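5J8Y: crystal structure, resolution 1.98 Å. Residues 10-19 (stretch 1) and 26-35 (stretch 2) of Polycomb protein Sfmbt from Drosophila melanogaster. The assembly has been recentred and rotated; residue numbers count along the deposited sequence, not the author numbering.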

# COMPACT_ATOMS: atom_id res chain seq x y z
N ASN C 10 23.66 1.75 -5.02
CA ASN C 10 23.79 2.88 -4.10
C ASN C 10 22.48 3.68 -3.98
O ASN C 10 21.49 3.27 -4.52
CB ASN C 10 24.94 3.80 -4.50
CG ASN C 10 24.78 4.34 -5.89
OD1 ASN C 10 23.68 4.55 -6.36
ND2 ASN C 10 25.90 4.56 -6.56
N VAL C 11 22.53 4.82 -3.30
CA VAL C 11 21.37 5.65 -3.06
C VAL C 11 20.77 6.12 -4.38
O VAL C 11 19.57 6.16 -4.55
CB VAL C 11 21.68 6.94 -2.24
CG1 VAL C 11 20.40 7.68 -2.00
CG2 VAL C 11 22.35 6.65 -0.92
N TYR C 12 21.64 6.50 -5.31
CA TYR C 12 21.21 6.89 -6.64
C TYR C 12 20.57 5.74 -7.39
O TYR C 12 19.65 5.93 -8.14
CB TYR C 12 22.35 7.52 -7.45
CG TYR C 12 21.96 7.96 -8.84
CD1 TYR C 12 21.43 9.21 -9.08
CD2 TYR C 12 22.14 7.13 -9.92
CE1 TYR C 12 21.09 9.60 -10.35
CE2 TYR C 12 21.80 7.51 -11.17
CZ TYR C 12 21.28 8.74 -11.39
OH TYR C 12 20.95 9.07 -12.64
N ASP C 13 21.08 4.55 -7.20
CA ASP C 13 20.50 3.39 -7.86
C ASP C 13 19.02 3.21 -7.38
O ASP C 13 18.15 2.98 -8.16
CB ASP C 13 21.31 2.15 -7.53
CG ASP C 13 22.63 2.04 -8.33
OD1 ASP C 13 22.58 2.08 -9.56
OD2 ASP C 13 23.66 1.90 -7.70
N VAL C 14 18.78 3.38 -6.09
CA VAL C 14 17.44 3.23 -5.51
C VAL C 14 16.49 4.31 -6.05
O VAL C 14 15.33 4.06 -6.30
CB VAL C 14 17.53 3.25 -3.96
CG1 VAL C 14 16.16 3.21 -3.33
CG2 VAL C 14 18.36 2.07 -3.45
N SER C 15 17.00 5.51 -6.25
CA SER C 15 16.18 6.61 -6.74
C SER C 15 15.66 6.32 -8.15
O SER C 15 14.48 6.54 -8.43
CB SER C 15 16.97 7.92 -6.74
OG SER C 15 17.11 8.42 -5.42
N GLN C 16 16.51 5.81 -8.98
CA GLN C 16 16.15 5.53 -10.32
C GLN C 16 15.19 4.39 -10.35
O GLN C 16 14.33 4.34 -11.18
CB GLN C 16 17.37 5.24 -11.15
CG GLN C 16 18.33 6.41 -11.35
CD GLN C 16 17.65 7.69 -11.82
OE1 GLN C 16 17.57 8.62 -11.12
NE2 GLN C 16 17.20 7.71 -13.02
N PHE C 17 15.37 3.45 -9.46
CA PHE C 17 14.48 2.29 -9.44
C PHE C 17 13.08 2.79 -9.12
O PHE C 17 12.14 2.46 -9.75
CB PHE C 17 14.96 1.31 -8.43
CG PHE C 17 14.00 0.24 -8.13
CD1 PHE C 17 13.74 -0.74 -9.04
CD2 PHE C 17 13.37 0.22 -6.92
CE1 PHE C 17 12.87 -1.73 -8.74
CE2 PHE C 17 12.48 -0.77 -6.62
CZ PHE C 17 12.24 -1.74 -7.54
N LEU C 18 13.00 3.59 -8.10
CA LEU C 18 11.74 4.21 -7.71
C LEU C 18 11.17 5.06 -8.85
O LEU C 18 9.96 5.16 -9.00
CB LEU C 18 11.95 5.08 -6.46
CG LEU C 18 12.18 4.34 -5.15
CD1 LEU C 18 12.91 5.22 -4.15
CD2 LEU C 18 10.86 3.86 -4.57
N ARG C 19 12.03 5.69 -9.63
CA ARG C 19 11.57 6.53 -10.73
C ARG C 19 10.85 5.78 -11.83
O ARG C 19 9.78 6.15 -12.24
CB ARG C 19 12.74 7.31 -11.34
CG ARG C 19 12.29 8.58 -11.99
CD ARG C 19 13.43 9.50 -12.38
NE ARG C 19 13.83 10.40 -11.32
CZ ARG C 19 13.35 11.63 -11.13
NH1 ARG C 19 12.41 12.14 -11.89
NH2 ARG C 19 13.83 12.35 -10.14
N HIS C 26 8.74 9.47 -3.96
CA HIS C 26 9.39 9.04 -2.76
C HIS C 26 10.95 9.03 -2.80
O HIS C 26 11.61 8.81 -1.80
CB HIS C 26 8.84 7.67 -2.41
CG HIS C 26 7.36 7.59 -2.50
ND1 HIS C 26 6.53 8.09 -1.54
CD2 HIS C 26 6.55 7.10 -3.46
CE1 HIS C 26 5.29 7.89 -1.88
NE2 HIS C 26 5.27 7.26 -3.03
N CYS C 27 11.50 9.36 -3.94
CA CYS C 27 12.93 9.33 -4.10
C CYS C 27 13.66 10.20 -3.08
O CYS C 27 14.58 9.76 -2.47
CB CYS C 27 13.29 9.85 -5.48
SG CYS C 27 12.67 8.96 -6.88
N ASP C 28 13.19 11.41 -2.87
CA ASP C 28 13.91 12.34 -2.03
C ASP C 28 13.96 11.89 -0.56
O ASP C 28 14.99 12.03 0.11
CB ASP C 28 13.50 13.84 -2.22
CG ASP C 28 13.50 14.35 -3.72
OD1 ASP C 28 14.16 13.78 -4.57
OD2 ASP C 28 12.81 15.36 -4.02
N THR C 29 12.86 11.33 -0.05
CA THR C 29 12.86 10.78 1.30
C THR C 29 13.83 9.60 1.43
O THR C 29 14.55 9.45 2.39
CB THR C 29 11.47 10.34 1.78
OG1 THR C 29 10.51 11.36 1.49
CG2 THR C 29 11.51 10.13 3.21
N PHE C 30 13.84 8.81 0.39
CA PHE C 30 14.68 7.66 0.34
C PHE C 30 16.17 8.08 0.34
O PHE C 30 16.99 7.49 1.00
CB PHE C 30 14.30 6.80 -0.84
CG PHE C 30 13.38 5.67 -0.49
CD1 PHE C 30 12.25 5.91 0.20
CD2 PHE C 30 13.68 4.38 -0.85
CE1 PHE C 30 11.40 4.87 0.55
CE2 PHE C 30 12.83 3.35 -0.51
CZ PHE C 30 11.70 3.60 0.20
N SER C 31 16.49 9.12 -0.42
CA SER C 31 17.84 9.71 -0.49
C SER C 31 18.27 10.33 0.78
O SER C 31 19.34 10.09 1.26
CB SER C 31 17.89 10.76 -1.54
OG SER C 31 17.90 10.19 -2.78
N ARG C 32 17.39 11.09 1.36
CA ARG C 32 17.70 11.77 2.59
C ARG C 32 18.02 10.77 3.64
O ARG C 32 18.91 10.99 4.40
CB ARG C 32 16.54 12.62 3.05
CG ARG C 32 16.38 13.96 2.40
CD ARG C 32 15.21 14.65 3.08
NE ARG C 32 13.96 14.02 2.74
CZ ARG C 32 13.39 14.16 1.57
NH1 ARG C 32 13.93 14.88 0.65
NH2 ARG C 32 12.28 13.56 1.32
N ASN C 33 17.31 9.67 3.68
CA ASN C 33 17.60 8.63 4.62
C ASN C 33 18.65 7.63 4.17
O ASN C 33 18.88 6.62 4.80
CB ASN C 33 16.34 7.91 4.96
CG ASN C 33 15.44 8.74 5.75
OD1 ASN C 33 15.57 8.83 6.95
ND2 ASN C 33 14.52 9.36 5.07
N LYS C 34 19.28 7.93 3.07
CA LYS C 34 20.32 7.10 2.59
C LYS C 34 19.93 5.65 2.54
O LYS C 34 20.46 4.80 3.21
CB LYS C 34 21.57 7.33 3.40
CG LYS C 34 22.26 8.64 3.06
CD LYS C 34 23.61 8.76 3.68
CE LYS C 34 24.75 8.40 2.74
NZ LYS C 34 26.07 8.51 3.44
N ILE C 35 18.95 5.40 1.70
CA ILE C 35 18.48 4.08 1.41
C ILE C 35 19.14 3.65 0.09
O ILE C 35 18.74 4.07 -0.97
CB ILE C 35 16.95 4.03 1.28
CG1 ILE C 35 16.29 4.58 2.54
CG2 ILE C 35 16.50 2.61 0.94
CD1 ILE C 35 16.25 3.65 3.72
O HOH W 1 17.78 6.31 -2.52

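Helix 11-19 and helix 27-32 run nearly antiparallel, with 163° between their N-to-C directions and a closest axial approach of 9.3 Å. The backbone register follows from this: Val11 CA lies 5.5 Å from Ile35 CA, and Ser15 CA lies 5.0 Å from Cys27 CA, so the start of the first helix meets the residues beyond the second. Together the stretches bury 508 Å², mostly through apolar contact; no clear direct hydrogen bond crosses between them.

At the close Ser15-Cys27 approach both side chains are small. Cys27 has chi1 at -61° (m), which places SG 3.4 Å from Ser15 O and 4.0 Å from Leu18 CB. Ser15 O already accepts from Arg19 N at 2.9 Å within its own helix, so the sulfur packs against a carbonyl engaged in the helical ladder. Ser15 and Ser31 both adopt m rotamers (-75° and -74°), folding each hydroxyl back along its own helix: Ser15 OG donates a weak bond to Val11 O (3.5 Å), and Ser31 OG a weak one to Cys27 O (3.4 Å). The same rotamers bring Ser15 OG and Ser31 OG within 3.3 Å of each other.

Three residues of the first helix, Val11, Val14 and Leu18, point toward the second stretch. Val11, at chi1 -177° (t), puts CG1 3.6 Å from Ser31 CA and CG2 4.1 Å from Lys34 CA, thus touching backbone carbons of both residues. Val14 is also t (175°); its CG1 reaches Phe30 CD2 at 3.7 Å, near the plane of the ring at its edge, and Ile35 CG2 at 4.3 Å. Leu18, with chi1 -72° and chi2 157° (m, t), brings CD1 to 3.5 Å from Phe30 CD2, in an oblique approach. Phe30 itself has chi1 at -97°, between wells, and in this orientation CD2 is the ring atom nearest both aliphatic partners.

Beyond the second helix, Ile35 N donates to Phe30 O (2.9 Å), while Lys34 takes positive phi and psi (49°/64°). Ile35 O comes within 3.2 Å of Val14 CG2, and the water oxygen (O of HOH 1) lies 2.7 Å from Val11 O and 2.9 Å from Ile35 O and donates to both, bridging the stretches.

Local bonds hold the outer side chains. Asn10, at chi1 58° (p), caps the first helix: Asp13 N donates to Asn10 OD1 (2.7 Å), and Asn10 N donates to Asp13 OD2 (2.7 Å). Past the second helix, Asn33 ND2 turns back to donate to Thr29 O (2.7 Å, 165°).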